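Local coordinates for proline iminopeptidase-related protein (Thermus thermophilus, PDB 2YYS), which is of unknown function but belongs to the S33 peptidase family of alpha/beta hydrolases and so may act as a peptidase, at residues A[140-145]-A[155-160]. Numbering follows the deposited sequence.
Sequences EAAGLA and KEALKR
Beginning at K155, one flank of helix 150-160 carries a salt-bridge network centred on one carboxylate oxygen. K155 NZ lies 3.1 Å from E156 OE2, on its anti lone pair, and K159 NZ approaches the same OE2 to 2.9 Å along the syn lone pair. The E156 chain, bent at chi2 (-60°), brings the carboxylate to both lysines, while its CB stays against L144, 3.9 Å from CD1. That same L144 methyl rests on the helix backbone, with CD1 3.6 Å from E156 O. The backbones come closest at A157, whose CA lies 5.7 Å from A142 CA, with the two alanine methyls in apolar contact. R160 then stretches across the turn after helix 131-141, its chain bent at chi3 (105°). The guanidinium has G143 O at its edge, with NH1 at 3.5 Å, and NH1 stands 3.1 Å from A142 O. L144 meets R160 tip to tip, CD2 lying 3.5 Å from NH1 and packing against the CD methylene; an alanine here would remove CG and both methyls, with their contacts to the E156 carbonyl and the R160 side chain, and would probably loosen the turn against the helix. G143 adopts a positive phi (88°) in a Schellman motif that ends helix 131-141, with G143 N hydrogen-bonded to E140 O; this reversal turns L144 to face the second helix. The pair belongs to the helical insertion between strands 119-125 and 221-226, consistent with the cap domain of S33 alpha/beta hydrolases, where helix 163-171 packs against both partners: L166 touches A142 and A157, L170 meets A141, and P163 touches L158.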
# COMPACT_ATOMS: atom_id res chain seq x y z
N GLU A 140 19.65 1.70 11.08
CA GLU A 140 20.35 2.95 10.79
C GLU A 140 19.72 4.14 11.51
O GLU A 140 20.42 4.98 12.05
CB GLU A 140 20.33 3.18 9.27
CG GLU A 140 20.87 4.51 8.78
CD GLU A 140 20.80 4.59 7.27
OE1 GLU A 140 19.73 5.00 6.76
OE2 GLU A 140 21.80 4.21 6.61
N ALA A 141 18.39 4.20 11.54
CA ALA A 141 17.69 5.29 12.20
C ALA A 141 17.90 5.26 13.71
O ALA A 141 17.80 6.29 14.35
CB ALA A 141 16.20 5.24 11.88
N ALA A 142 18.17 4.07 14.25
CA ALA A 142 18.42 3.89 15.68
C ALA A 142 19.90 4.07 16.05
O ALA A 142 20.27 3.84 17.20
CB ALA A 142 17.94 2.51 16.11
N GLY A 143 20.74 4.45 15.09
CA GLY A 143 22.16 4.69 15.33
C GLY A 143 23.08 3.48 15.21
O GLY A 143 24.22 3.52 15.67
N LEU A 144 22.60 2.42 14.56
CA LEU A 144 23.34 1.16 14.44
C LEU A 144 23.84 0.94 13.02
O LEU A 144 23.22 1.38 12.06
CB LEU A 144 22.44 -0.02 14.80
CG LEU A 144 21.81 0.01 16.18
CD1 LEU A 144 20.77 -1.09 16.31
CD2 LEU A 144 22.90 -0.15 17.25
N ALA A 145 24.96 0.24 12.93
CA ALA A 145 25.45 -0.30 11.68
C ALA A 145 24.61 -1.52 11.36
O ALA A 145 24.53 -2.43 12.19
CB ALA A 145 26.91 -0.69 11.81
N LYS A 155 15.27 -6.50 15.47
CA LYS A 155 15.34 -6.78 16.90
C LYS A 155 16.27 -5.80 17.62
O LYS A 155 15.93 -5.29 18.67
CB LYS A 155 15.79 -8.24 17.13
CG LYS A 155 16.08 -8.60 18.60
CD LYS A 155 16.20 -10.13 18.83
CE LYS A 155 17.51 -10.71 18.27
NZ LYS A 155 18.74 -10.17 18.92
N GLU A 156 17.44 -5.54 17.04
CA GLU A 156 18.41 -4.64 17.64
C GLU A 156 17.96 -3.16 17.64
O GLU A 156 18.26 -2.42 18.57
CB GLU A 156 19.78 -4.79 16.96
CG GLU A 156 20.44 -6.15 17.18
CD GLU A 156 20.68 -6.44 18.65
OE1 GLU A 156 21.34 -5.61 19.32
OE2 GLU A 156 20.22 -7.50 19.14
N ALA A 157 17.25 -2.76 16.59
CA ALA A 157 16.65 -1.44 16.51
C ALA A 157 15.61 -1.25 17.61
O ALA A 157 15.58 -0.20 18.26
CB ALA A 157 16.02 -1.22 15.16
N LEU A 158 14.79 -2.28 17.83
CA LEU A 158 13.67 -2.22 18.77
C LEU A 158 14.11 -2.34 20.22
O LEU A 158 13.34 -2.04 21.13
CB LEU A 158 12.61 -3.27 18.43
CG LEU A 158 11.90 -3.14 17.06
CD1 LEU A 158 10.61 -3.97 17.00
CD2 LEU A 158 11.61 -1.69 16.67
N LYS A 159 15.35 -2.77 20.45
CA LYS A 159 15.95 -2.71 21.78
C LYS A 159 16.26 -1.26 22.16
O LYS A 159 16.19 -0.89 23.33
CB LYS A 159 17.24 -3.53 21.84
CG LYS A 159 17.03 -5.04 22.01
CD LYS A 159 18.37 -5.74 22.32
CE LYS A 159 18.31 -7.25 22.08
NZ LYS A 159 19.68 -7.83 21.92
N ARG A 160 16.62 -0.45 21.16
CA ARG A 160 17.02 0.94 21.40
C ARG A 160 15.83 1.89 21.47
O ARG A 160 15.80 2.79 22.30
CB ARG A 160 18.02 1.40 20.33
CG ARG A 160 19.37 0.70 20.45
CD ARG A 160 20.51 1.36 19.67
NE ARG A 160 21.44 2.07 20.54
CZ ARG A 160 22.47 2.82 20.12
NH1 ARG A 160 22.73 2.97 18.82
NH2 ARG A 160 23.24 3.44 21.01